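Local coordinates for ribose-phosphate pyrophosphokinase (Mycobacterium smegmatis, PDB 5MP7), which probably catalyses transfer of the pyrophosphoryl group of ATP to the 1-hydroxyl of ribose 5-phosphate, giving PRPP, probably as a magnesium-dependent homohexamer, at residues A[135-139]-A[140-144]; A[153-156]-A[157-161]; A[175-178]-A[179-183]; A[219-223]-A[224-228]; A[263-267]-A[268-272]. All coordinates share one frame; numbering follows the deposited sequence.

Contact 1: A[135-139]-A[140-144]; sequences VDLHT and DQIQG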
loop_
_atom_site.group_PDB
_atom_site.type_symbol
_atom_site.label_atom_id
_atom_site.label_comp_id
_atom_site.label_asym_id
_atom_site.label_seq_id
_atom_site.Cartn_x
_atom_site.Cartn_y
_atom_site.Cartn_z
ATOM N N VAL A 135 53.923 4.442 39.123
ATOM C CA VAL A 135 54.739 5.618 39.353
ATOM C C VAL A 135 53.908 6.622 40.117
ATOM O O VAL A 135 52.830 6.988 39.657
ATOM C CB VAL A 135 55.201 6.267 38.026
ATOM C CG1 VAL A 135 56.138 7.454 38.295
ATOM C CG2 VAL A 135 55.898 5.239 37.132
ATOM N N ASP A 136 54.454 7.129 41.218
ATOM C CA ASP A 136 53.850 8.208 41.996
ATOM C C ASP A 136 52.348 8.076 42.254
ATOM O O ASP A 136 51.505 8.873 41.793
ATOM C CB ASP A 136 54.219 9.591 41.442
ATOM C CG ASP A 136 55.679 9.997 41.772
ATOM O OD1 ASP A 136 56.161 9.782 42.924
ATOM O OD2 ASP A 136 56.374 10.518 40.868
ATOM N N LEU A 137 52.032 7.030 43.006
ATOM C CA LEU A 137 50.698 6.816 43.513
ATOM C C LEU A 137 50.168 8.048 44.252
ATOM O O LEU A 137 50.905 8.758 44.922
ATOM C CB LEU A 137 50.690 5.605 44.428
ATOM C CG LEU A 137 51.116 4.314 43.754
ATOM C CD1 LEU A 137 51.468 3.266 44.782
ATOM C CD2 LEU A 137 50.029 3.825 42.817
ATOM N N HIS A 138 48.868 8.280 44.131
ATOM C CA HIS A 138 48.215 9.383 44.804
ATOM C C HIS A 138 48.470 9.329 46.323
ATOM O O HIS A 138 48.667 10.371 46.949
ATOM C CB HIS A 138 46.718 9.336 44.507
ATOM C CG HIS A 138 45.948 10.445 45.132
ATOM N ND1 HIS A 138 46.004 11.736 44.653
ATOM C CD2 HIS A 138 45.118 10.468 46.199
ATOM C CE1 HIS A 138 45.232 12.510 45.394
ATOM N NE2 HIS A 138 44.679 11.763 46.336
ATOM N N THR A 139 48.427 8.118 46.895
ATOM C CA THR A 139 48.894 7.862 48.266
ATOM C C THR A 139 49.758 6.636 48.299
ATOM O O THR A 139 49.474 5.666 47.613
ATOM C CB THR A 139 47.741 7.612 49.266
ATOM O OG1 THR A 139 46.688 6.882 48.618
ATOM C CG2 THR A 139 47.215 8.955 49.852
ATOM N N ASP A 140 50.771 6.679 49.151
ATOM C CA ASP A 140 51.725 5.613 49.281
ATOM C C ASP A 140 51.071 4.339 49.834
ATOM O O ASP A 140 51.506 3.239 49.549
ATOM C CB ASP A 140 52.876 6.063 50.186
ATOM C CG ASP A 140 53.577 7.380 49.695
ATOM O OD1 ASP A 140 52.961 8.151 48.923
ATOM O OD2 ASP A 140 54.740 7.647 50.103
ATOM N N GLN A 141 49.976 4.477 50.561
ATOM C CA GLN A 141 49.296 3.331 51.169
ATOM C C GLN A 141 48.651 2.408 50.166
ATOM O O GLN A 141 48.414 1.250 50.490
ATOM C CB GLN A 141 48.247 3.761 52.201
ATOM C CG GLN A 141 48.859 4.294 53.495
ATOM C CD GLN A 141 49.442 5.676 53.322
ATOM O OE1 GLN A 141 48.887 6.507 52.608
ATOM N NE2 GLN A 141 50.593 5.921 53.936
ATOM N N ILE A 142 48.392 2.891 48.942
ATOM C CA ILE A 142 47.893 2.033 47.845
ATOM C C ILE A 142 48.796 0.798 47.616
ATOM O O ILE A 142 48.339 -0.232 47.141
ATOM C CB ILE A 142 47.714 2.867 46.551
ATOM C CG1 ILE A 142 46.534 3.808 46.725
ATOM C CG2 ILE A 142 47.475 1.980 45.339
ATOM C CD1 ILE A 142 46.375 4.840 45.639
ATOM N N GLN A 143 50.069 0.929 47.947
ATOM C CA GLN A 143 51.007 -0.168 47.938
ATOM C C GLN A 143 50.505 -1.373 48.789
ATOM O O GLN A 143 50.667 -2.520 48.410
ATOM C CB GLN A 143 52.329 0.372 48.452
ATOM C CG GLN A 143 53.560 -0.437 48.160
ATOM C CD GLN A 143 54.817 0.264 48.672
ATOM O OE1 GLN A 143 54.818 0.892 49.752
ATOM N NE2 GLN A 143 55.895 0.148 47.913
ATOM N N GLY A 144 49.815 -1.114 49.883
ATOM C CA GLY A 144 49.193 -2.178 50.664
ATOM C C GLY A 144 47.868 -2.766 50.163
ATOM O O GLY A 144 47.359 -3.715 50.765
#

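Contact 2: A[153-156]-A[157-161]; sequences MRAQ and KLLTG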
loop_
_atom_site.group_PDB
_atom_site.type_symbol
_atom_site.label_atom_id
_atom_site.label_comp_id
_atom_site.label_asym_id
_atom_site.label_seq_id
_atom_site.Cartn_x
_atom_site.Cartn_y
_atom_site.Cartn_z
ATOM N N MET A 153 57.443 3.426 42.100
ATOM C CA MET A 153 58.538 4.243 41.566
ATOM C C MET A 153 58.242 5.715 41.715
ATOM O O MET A 153 57.099 6.166 41.611
ATOM C CB MET A 153 58.781 3.881 40.096
ATOM C CG MET A 153 59.126 2.413 39.865
ATOM S SD MET A 153 60.555 1.847 40.842
ATOM C CE MET A 153 59.935 1.225 42.404
ATOM N N ARG A 154 59.291 6.471 41.971
ATOM C CA ARG A 154 59.155 7.892 42.184
ATOM C C ARG A 154 59.840 8.683 41.102
ATOM O O ARG A 154 60.946 8.384 40.744
ATOM C CB ARG A 154 59.751 8.265 43.539
ATOM C CG ARG A 154 58.742 8.352 44.658
ATOM C CD ARG A 154 58.546 7.028 45.334
ATOM N NE ARG A 154 57.873 7.228 46.619
ATOM C CZ ARG A 154 57.654 6.260 47.508
ATOM N NH1 ARG A 154 58.085 5.000 47.279
ATOM N NH2 ARG A 154 57.004 6.561 48.629
ATOM N N ALA A 155 59.185 9.736 40.630
ATOM C CA ALA A 155 59.753 10.647 39.636
ATOM C C ALA A 155 60.442 11.867 40.272
ATOM O O ALA A 155 60.931 12.736 39.567
ATOM C CB ALA A 155 58.643 11.113 38.699
ATOM N N GLN A 156 60.420 11.949 41.599
ATOM C CA GLN A 156 60.952 13.079 42.320
ATOM C C GLN A 156 62.383 13.451 41.927
ATOM O O GLN A 156 62.643 14.609 41.671
ATOM C CB GLN A 156 60.916 12.802 43.808
ATOM C CG GLN A 156 61.325 13.988 44.636
ATOM C CD GLN A 156 61.281 13.675 46.108
ATOM O OE1 GLN A 156 60.604 12.733 46.574
ATOM N NE2 GLN A 156 62.023 14.451 46.856
ATOM N N LYS A 157 63.294 12.489 41.937
ATOM C CA LYS A 157 64.666 12.738 41.533
ATOM C C LYS A 157 64.739 13.291 40.111
ATOM O O LYS A 157 65.512 14.190 39.844
ATOM C CB LYS A 157 65.525 11.484 41.636
ATOM C CG LYS A 157 65.956 11.153 43.059
ATOM C CD LYS A 157 67.214 10.286 43.054
ATOM C CE LYS A 157 67.795 10.099 44.447
ATOM N NZ LYS A 157 67.214 8.909 45.120
ATOM N N LEU A 158 63.934 12.743 39.214
ATOM C CA LEU A 158 63.891 13.185 37.845
ATOM C C LEU A 158 63.400 14.641 37.730
ATOM O O LEU A 158 64.010 15.445 37.022
ATOM C CB LEU A 158 63.003 12.237 37.013
ATOM C CG LEU A 158 62.669 12.593 35.557
ATOM C CD1 LEU A 158 63.888 12.400 34.642
ATOM C CD2 LEU A 158 61.502 11.725 35.099
ATOM N N LEU A 159 62.303 14.967 38.391
ATOM C CA LEU A 159 61.744 16.309 38.316
ATOM C C LEU A 159 62.604 17.352 39.050
ATOM O O LEU A 159 62.800 18.433 38.526
ATOM C CB LEU A 159 60.318 16.342 38.814
ATOM C CG LEU A 159 59.287 15.545 37.990
ATOM C CD1 LEU A 159 58.063 15.154 38.826
ATOM C CD2 LEU A 159 58.804 16.335 36.799
ATOM N N THR A 160 63.149 17.027 40.219
ATOM C CA THR A 160 63.961 17.983 40.981
ATOM C C THR A 160 65.322 18.123 40.377
ATOM O O THR A 160 65.897 19.174 40.456
ATOM C CB THR A 160 64.096 17.637 42.503
ATOM O OG1 THR A 160 64.636 16.330 42.688
ATOM C CG2 THR A 160 62.726 17.696 43.179
ATOM N N GLY A 161 65.848 17.061 39.787
ATOM C CA GLY A 161 67.089 17.129 39.026
ATOM C C GLY A 161 66.992 18.137 37.887
ATOM O O GLY A 161 67.896 18.922 37.667
#

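Contact 3: A[175-178]-A[179-183]; sequences VSPD and SGRVR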
loop_
_atom_site.group_PDB
_atom_site.type_symbol
_atom_site.label_atom_id
_atom_site.label_comp_id
_atom_site.label_asym_id
_atom_site.label_seq_id
_atom_site.Cartn_x
_atom_site.Cartn_y
_atom_site.Cartn_z
ATOM N N VAL A 175 55.885 25.043 47.157
ATOM C CA VAL A 175 54.494 25.325 47.553
ATOM C C VAL A 175 53.598 24.139 47.231
ATOM O O VAL A 175 53.593 23.633 46.105
ATOM C CB VAL A 175 53.946 26.547 46.829
ATOM C CG1 VAL A 175 52.557 26.890 47.325
ATOM C CG2 VAL A 175 54.878 27.726 47.029
ATOM N N SER A 176 52.822 23.708 48.208
ATOM C CA SER A 176 51.819 22.681 47.985
ATOM C C SER A 176 50.460 23.331 47.703
ATOM O O SER A 176 50.017 24.201 48.432
ATOM C CB SER A 176 51.709 21.788 49.203
ATOM O OG SER A 176 50.834 20.709 48.912
ATOM N N PRO A 177 49.782 22.916 46.639
ATOM C CA PRO A 177 48.514 23.565 46.272
ATOM C C PRO A 177 47.355 23.219 47.200
ATOM O O PRO A 177 46.294 23.835 47.097
ATOM C CB PRO A 177 48.245 23.077 44.851
ATOM C CG PRO A 177 49.098 21.866 44.685
ATOM C CD PRO A 177 50.157 21.840 45.723
ATOM N N ASP A 178 47.540 22.231 48.074
ATOM C CA ASP A 178 46.542 21.913 49.105
ATOM C C ASP A 178 47.164 21.147 50.271
ATOM O O ASP A 178 48.314 20.702 50.207
ATOM C CB ASP A 178 45.388 21.079 48.539
ATOM C CG ASP A 178 45.755 19.572 48.403
ATOM O OD1 ASP A 178 46.810 19.230 47.799
ATOM O OD2 ASP A 178 45.005 18.726 48.959
ATOM N N SER A 179 46.371 20.992 51.321
ATOM C CA SER A 179 46.845 20.415 52.574
ATOM C C SER A 179 47.270 18.947 52.462
ATOM O O SER A 179 48.080 18.474 53.268
ATOM C CB SER A 179 45.759 20.565 53.631
ATOM O OG SER A 179 44.537 20.048 53.141
ATOM N N GLY A 180 46.699 18.217 51.499
ATOM C CA GLY A 180 47.025 16.804 51.343
ATOM C C GLY A 180 48.447 16.509 50.923
ATOM O O GLY A 180 48.971 15.455 51.186
ATOM N N ARG A 181 49.070 17.445 50.232
ATOM C CA ARG A 181 50.311 17.193 49.550
ATOM C C ARG A 181 51.551 17.819 50.227
ATOM O O ARG A 181 52.677 17.785 49.710
ATOM C CB ARG A 181 49.979 17.783 48.198
ATOM C CG ARG A 181 50.987 17.868 47.112
ATOM C CD ARG A 181 51.265 16.560 46.395
ATOM N NE ARG A 181 52.502 16.696 45.615
ATOM C CZ ARG A 181 53.206 15.694 45.094
ATOM N NH1 ARG A 181 52.829 14.422 45.206
ATOM N NH2 ARG A 181 54.303 15.993 44.418
ATOM N N VAL A 182 51.376 18.307 51.446
ATOM C CA VAL A 182 52.455 19.041 52.138
ATOM C C VAL A 182 53.674 18.148 52.427
ATOM O O VAL A 182 54.800 18.603 52.313
ATOM C CB VAL A 182 51.937 19.730 53.418
ATOM C CG1 VAL A 182 53.043 20.478 54.142
ATOM C CG2 VAL A 182 50.832 20.701 53.061
ATOM N N ARG A 183 53.445 16.883 52.745
ATOM C CA ARG A 183 54.538 15.981 53.052
ATOM C C ARG A 183 55.460 15.758 51.860
ATOM O O ARG A 183 56.674 15.707 52.011
ATOM C CB ARG A 183 54.003 14.623 53.561
ATOM C CG ARG A 183 55.058 13.528 53.799
ATOM C CD ARG A 183 56.138 13.971 54.758
ATOM N NE ARG A 183 57.346 13.170 54.579
ATOM C CZ ARG A 183 58.603 13.586 54.818
ATOM N NH1 ARG A 183 58.881 14.813 55.271
ATOM N NH2 ARG A 183 59.620 12.746 54.608
#

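Contact 4: A[219-223]-A[224-228]; sequences GDVKG and KTCIL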
loop_
_atom_site.group_PDB
_atom_site.type_symbol
_atom_site.label_atom_id
_atom_site.label_comp_id
_atom_site.label_asym_id
_atom_site.label_seq_id
_atom_site.Cartn_x
_atom_site.Cartn_y
_atom_site.Cartn_z
ATOM N N GLY A 219 52.710 30.874 54.760
ATOM C CA GLY A 219 54.155 30.955 54.470
ATOM C C GLY A 219 54.494 32.191 53.619
ATOM O O GLY A 219 53.594 32.833 53.076
ATOM N N ASP A 220 55.785 32.531 53.521
ATOM C CA ASP A 220 56.234 33.714 52.776
ATOM C C ASP A 220 56.742 33.372 51.388
ATOM O O ASP A 220 57.735 32.638 51.229
ATOM C CB ASP A 220 57.325 34.484 53.531
ATOM C CG ASP A 220 57.663 35.837 52.852
ATOM O OD1 ASP A 220 56.760 36.691 52.743
ATOM O OD2 ASP A 220 58.813 36.064 52.417
ATOM N N VAL A 221 56.065 33.919 50.384
ATOM C CA VAL A 221 56.456 33.712 48.998
ATOM C C VAL A 221 56.842 34.999 48.282
ATOM O O VAL A 221 57.309 34.953 47.154
ATOM C CB VAL A 221 55.346 33.018 48.193
ATOM C CG1 VAL A 221 54.934 31.733 48.872
ATOM C CG2 VAL A 221 54.143 33.923 47.997
ATOM N N LYS A 222 56.712 36.124 48.959
ATOM C CA LYS A 222 57.007 37.442 48.404
ATOM C C LYS A 222 58.413 37.539 47.808
ATOM O O LYS A 222 59.402 37.314 48.516
ATOM C CB LYS A 222 56.905 38.438 49.556
ATOM C CG LYS A 222 57.450 39.836 49.329
ATOM C CD LYS A 222 58.450 40.097 50.462
ATOM C CE LYS A 222 58.781 41.531 50.695
ATOM N NZ LYS A 222 59.887 41.933 49.811
ATOM N N GLY A 223 58.494 37.855 46.511
ATOM C CA GLY A 223 59.757 37.943 45.795
ATOM C C GLY A 223 60.463 36.631 45.496
ATOM O O GLY A 223 61.619 36.627 45.070
ATOM N N LYS A 224 59.797 35.503 45.699
ATOM C CA LYS A 224 60.464 34.201 45.554
ATOM C C LYS A 224 59.992 33.483 44.314
ATOM O O LYS A 224 58.896 33.754 43.815
ATOM C CB LYS A 224 60.182 33.317 46.768
ATOM C CG LYS A 224 60.531 33.938 48.117
ATOM C CD LYS A 224 61.808 33.378 48.645
ATOM C CE LYS A 224 62.132 33.805 50.036
ATOM N NZ LYS A 224 63.102 32.858 50.635
ATOM N N THR A 225 60.822 32.562 43.837
ATOM C CA THR A 225 60.460 31.657 42.737
ATOM C C THR A 225 59.759 30.452 43.317
ATOM O O THR A 225 60.387 29.628 43.967
ATOM C CB THR A 225 61.717 31.230 41.973
ATOM O OG1 THR A 225 62.342 32.404 41.441
ATOM C CG2 THR A 225 61.381 30.297 40.820
ATOM N N CYS A 226 58.457 30.344 43.085
ATOM C CA CYS A 226 57.642 29.260 43.639
ATOM C C CYS A 226 57.645 28.001 42.779
ATOM O O CYS A 226 57.343 28.082 41.618
ATOM C CB CYS A 226 56.210 29.713 43.772
ATOM S SG CYS A 226 56.088 31.045 44.964
ATOM N N ILE A 227 57.937 26.852 43.390
ATOM C CA ILE A 227 57.794 25.559 42.774
ATOM C C ILE A 227 56.487 24.954 43.291
ATOM O O ILE A 227 56.437 24.451 44.410
ATOM C CB ILE A 227 58.944 24.608 43.158
ATOM C CG1 ILE A 227 60.314 25.295 43.117
ATOM C CG2 ILE A 227 58.946 23.389 42.263
ATOM C CD1 ILE A 227 60.741 25.849 41.779
ATOM N N LEU A 228 55.440 25.015 42.476
ATOM C CA LEU A 228 54.141 24.458 42.803
ATOM C C LEU A 228 54.135 23.000 42.417
ATOM O O LEU A 228 54.242 22.657 41.243
ATOM C CB LEU A 228 53.081 25.157 41.995
ATOM C CG LEU A 228 51.631 25.265 42.393
ATOM C CD1 LEU A 228 51.445 25.357 43.883
ATOM C CD2 LEU A 228 51.053 26.475 41.680
#

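Contact 5: A[263-267]-A[268-272]; sequences LSDPA and PQRLA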
loop_
_atom_site.group_PDB
_atom_site.type_symbol
_atom_site.label_atom_id
_atom_site.label_comp_id
_atom_site.label_asym_id
_atom_site.label_seq_id
_atom_site.Cartn_x
_atom_site.Cartn_y
_atom_site.Cartn_z
ATOM N N LEU A 263 45.615 16.408 32.026
ATOM C CA LEU A 263 45.382 17.588 31.165
ATOM C C LEU A 263 44.088 17.551 30.363
ATOM O O LEU A 263 44.071 17.787 29.171
ATOM C CB LEU A 263 46.574 17.808 30.251
ATOM C CG LEU A 263 47.879 18.115 30.997
ATOM C CD1 LEU A 263 49.042 18.068 30.023
ATOM C CD2 LEU A 263 47.847 19.478 31.673
ATOM N N SER A 264 42.995 17.256 31.041
ATOM C CA SER A 264 41.691 17.210 30.411
ATOM C C SER A 264 41.163 18.600 30.137
ATOM O O SER A 264 41.577 19.552 30.785
ATOM C CB SER A 264 40.703 16.530 31.364
ATOM O OG SER A 264 41.246 15.405 32.015
ATOM N N ASP A 265 40.209 18.682 29.207
ATOM C CA ASP A 265 39.319 19.846 29.001
ATOM C C ASP A 265 40.066 21.147 28.689
ATOM O O ASP A 265 40.827 21.187 27.693
ATOM C CB ASP A 265 38.173 19.931 30.060
ATOM C CG ASP A 265 38.640 19.851 31.535
ATOM O OD1 ASP A 265 38.715 18.772 32.125
ATOM O OD2 ASP A 265 38.876 20.874 32.151
ATOM N N PRO A 266 39.895 22.188 29.525
ATOM C CA PRO A 266 40.478 23.482 29.301
ATOM C C PRO A 266 41.851 23.656 29.972
ATOM O O PRO A 266 42.362 24.780 29.997
ATOM C CB PRO A 266 39.450 24.387 29.971
ATOM C CG PRO A 266 39.020 23.586 31.143
ATOM C CD PRO A 266 39.217 22.182 30.820
ATOM N N ALA A 267 42.436 22.580 30.509
ATOM C CA ALA A 267 43.674 22.693 31.271
ATOM C C ALA A 267 44.805 23.276 30.447
ATOM O O ALA A 267 45.487 24.136 30.921
ATOM C CB ALA A 267 44.098 21.363 31.859
ATOM N N PRO A 268 44.981 22.821 29.207
ATOM C CA PRO A 268 46.030 23.436 28.380
ATOM C C PRO A 268 45.868 24.945 28.189
ATOM O O PRO A 268 46.799 25.697 28.366
ATOM C CB PRO A 268 45.893 22.709 27.053
ATOM C CG PRO A 268 45.213 21.431 27.408
ATOM C CD PRO A 268 44.251 21.765 28.486
ATOM N N GLN A 269 44.668 25.371 27.860
ATOM C CA GLN A 269 44.346 26.780 27.736
ATOM C C GLN A 269 44.483 27.541 29.082
ATOM O O GLN A 269 45.038 28.638 29.143
ATOM C CB GLN A 269 42.932 26.837 27.189
ATOM C CG GLN A 269 42.216 28.152 27.471
ATOM C CD GLN A 269 42.218 28.977 26.211
ATOM O OE1 GLN A 269 41.617 28.565 25.198
ATOM N NE2 GLN A 269 42.936 30.097 26.216
ATOM N N ARG A 270 43.965 26.933 30.148
ATOM C CA ARG A 270 44.036 27.448 31.523
ATOM C C ARG A 270 45.468 27.667 31.998
ATOM O O ARG A 270 45.812 28.753 32.508
ATOM C CB ARG A 270 43.301 26.478 32.482
ATOM C CG ARG A 270 41.850 26.913 32.721
ATOM C CD ARG A 270 41.527 26.949 34.205
ATOM N NE ARG A 270 40.950 25.706 34.631
ATOM C CZ ARG A 270 39.658 25.392 34.709
ATOM N NH1 ARG A 270 38.695 26.240 34.347
ATOM N NH2 ARG A 270 39.332 24.175 35.133
ATOM N N LEU A 271 46.316 26.672 31.771
ATOM C CA LEU A 271 47.704 26.750 32.195
ATOM C C LEU A 271 48.588 27.671 31.359
ATOM O O LEU A 271 49.453 28.373 31.900
ATOM C CB LEU A 271 48.316 25.380 32.220
ATOM C CG LEU A 271 47.651 24.425 33.216
ATOM C CD1 LEU A 271 48.205 23.027 32.998
ATOM C CD2 LEU A 271 47.900 24.858 34.642
ATOM N N ALA A 272 48.346 27.688 30.058
ATOM C CA ALA A 272 49.051 28.606 29.154
ATOM C C ALA A 272 48.746 30.093 29.447
ATOM O O ALA A 272 49.627 30.924 29.314
ATOM C CB ALA A 272 48.712 28.280 27.703
#

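Contact 1: A[135-139]-A[140-144]
Leu137 and Ile142 meet through their methyl groups on the buried side of this turn. Leu137 CD2 lies 4.0 Å from Ile142 CG2, and the two side chains run obliquely to each other. The other branch of the leucine, CD1, sits 4.2 Å from Ile142 CB. Next to this apolar patch the backbone closes up. Ile142 N gives a hydrogen bond to Thr139 O at 3.3 Å, with an N-H...O angle of 154°. The donor stands well above the carbonyl plane. Thr139 OG1 lies 3.6 Å from Ile142 CD1. It is placed there by chi1 of 36°, which sets the hydroxyl between the backbone N and the carbonyl carbon. The hydroxyl is hydrogen-bonded to Asp106. The segment 135-139 leaves strand 131-135. Residues 140-144 form a 3-10 turn, so the contact begins the connection to strand 150-153. His138, just before the turn, is a predicted magnesium ligand; its ND1 is hydrogen-bonded to Asp231. The solvent side is looser. Gln141 is exposed, and the bend of its chain at chi2 (74°) brings OE1 back to within 3.7 Å of Thr139 CB, crossing the threonine at about a right angle. Asp140 keeps its carboxylate beside the backbone, OD1 3.6 Å from Thr139 C, and OD2 forms a salt bridge with Arg154.

Contact 2: A[153-156]-A[157-161]
Gln156 O is gripped twice by Thr160, once by the backbone and once by the side chain. Thr160 N reaches it at 2.9 Å, nearly in line with the C=O bond. Thr160 OG1 reaches it at 2.8 Å from above the carbonyl plane. The hydroxyl can do this because chi1 of 57° sets OG1 between the backbone N and the carbonyl carbon, folded back over the preceding turn. The same torsion puts CG2 anti to the carbonyl carbon, 3.4 Å from Gln156 O. These bonds belong to the first turn of helix 156-167, which starts directly after the short link from strand 150-153. Leu159 N binds Ala155 O at 2.9 Å and so continues the helical pattern back to the residue ahead of the helix. Leu159 CG lies beside its own backbone N (chi1 -65°), and from there CD1 turns back to Ala155 CB at 4.1 Å. Both side chains also pack on Thr259. Leu158 differs, with CG anti to the backbone N (chi1 173°), and of its side chain only CB comes near, 3.3 Å from Ala155 O. Gln156 has a fully extended chain that runs out from the helix, and its side chain touches Lys187 and Trp188 of helix 182-191. Thr160 rests against Trp188 and Ser191 of that helix.

Contact 3: A[175-178]-A[179-183]
The strand-to-helix turn of a beta-alpha-beta unit, between strand 172-176 and helix 182-191, is built round Asp178 and Ser176. Asp178 is a predicted magnesium ligand. Its CG sits between the backbone N and the carbonyl carbon (chi1 80°), which folds the carboxylate over the following residues. OD2 accepts a hydrogen bond from Gly180 N at 3.1 Å. The N-H comes from above the carboxylate plane, not from within it. The backbone oxygen of the same residue is held by two donors. Ser176 OG gives it a hydrogen bond of 2.8 Å in the carbonyl plane, and Arg181 N adds a weak one of 3.3 Å. In this unit the crossover leads on to strand 197-202, and Arg181 is at the N-cap position of the intervening helix. Ser176 OG also presses on the arginine, 3.1 Å from Arg181 CB. Asp178 OD1 approaches the same CB at 3.5 Å, so the aliphatic root of Arg181 lies close to both. The arginine then bends at chi2 (77°) and leads its guanidinium away to Thr229. Although the carboxylate and guanidinium planes of Asp178 and Arg181 are nearly parallel, OD1 is 6.6 Å from NE and the pair forms no salt bridge. Val182 CG2 packs 4.1 Å from Ser176 CB, and Phe199 of strand 197-202 touches both side chains.

Contact 4: A[219-223]-A[224-228]
Val221 lies against the sulfur of Cys226. Val221 CB is 3.9 Å from Cys226 SG, and Val221 CG1 is 4.1 Å from Cys226 SG. The sulfur is turned back to the valine because SG lies beside the backbone N of Cys226 (chi1 -65°). Both side chains also touch Val173 of strand 172-176 and Leu246 of helix 237-248, so the pair is part of the apolar layer between sheet and helix. The chain between them reverses in a type II beta turn from Val221 to Lys224. Lys224 N closes it with a hydrogen bond of 2.9 Å to Val221 O, at an N-H...O angle of 150°. The donor stands somewhat above the carbonyl plane. Gly223 takes the third place of the turn with positive phi, a backbone shape that suits glycine. The stem of Lys224 folds over the turn, with CB 3.3 Å from Val221 O and CG 3.6 Å from Lys222 O. Beyond CG the chain bends and carries the amine away. Asp220 OD2 is 5.6 Å from Lys224 NZ, too far for a bond, although its charge may still be felt. The turn delivers the chain into strand 225-230, far from the predicted substrate sites. The reversal thus rests on one backbone bond and buried packing, while the lysine charge, in a salt bridge with Asp171, ties the turn to the start of neighbouring strand 172-176.

Contact 5: A[263-267]-A[268-272]
A type II' beta turn from Ser264 to Ala267 leads straight into helix 267-273, with Pro266 at the N-cap position. Arg270 N bonds to Pro266 O at 2.7 Å, and Leu271 N to Ala267 O at 2.8 Å; both are nearly straight. Arg270 and Pro266 lie side by side and point the same way. The proline CG stands over one face of the guanidinium, 4.0 Å from Arg270 CZ and offset toward the rim. Bends at chi2 and chi3 (-130° and -93°) fold the arginine into this position. Asp265 OD2 is 4.5 Å from Arg270 NH2 and well out of the guanidinium plane, so any attraction is probably between the charges alone. NH2 has a weak hydrogen bond to Thr235 O. On the buried side Leu263 CD2 meets Leu271 CD1 at 3.8 Å, the two chains crossing at about a right angle, and Ile233 touches both. Ala267 CB packs 3.4 Å from Pro268 CD. Ser264 turns away to bond Asp234, a predicted ribose 5-phosphate residue, and packs on Ala44 of a second subunit. Pro268 has no N-H to give, which suits the first helical turn, where backbone N-H groups have no helical acceptor before them.

Overall arrangement
Contacts 1 and 2 follow each other along the chain and touch. Asp136 N lies 2.8 Å from Met153 O, probably hydrogen-bonded, and the Asp140-Arg154 salt bridge also joins them. Contacts 3 and 4 sit on neighbouring strands, 172-176 and 225-230, of one sheet, and Val175 N is 2.9 Å from Ile227 O, probably hydrogen-bonded. Contacts 1 and 3 carry the two predicted magnesium ligands, His138 and Asp178. Their centres are 16 Å apart and their nearest atoms about 6 Å, without touching. Contact 5 flanks the predicted ribose 5-phosphate site through Ser264. Contact 3 borders it too, the Pro177 side chain lying about 4 Å from those of Asp230 and Thr238. Contact 4 lies away from these sites.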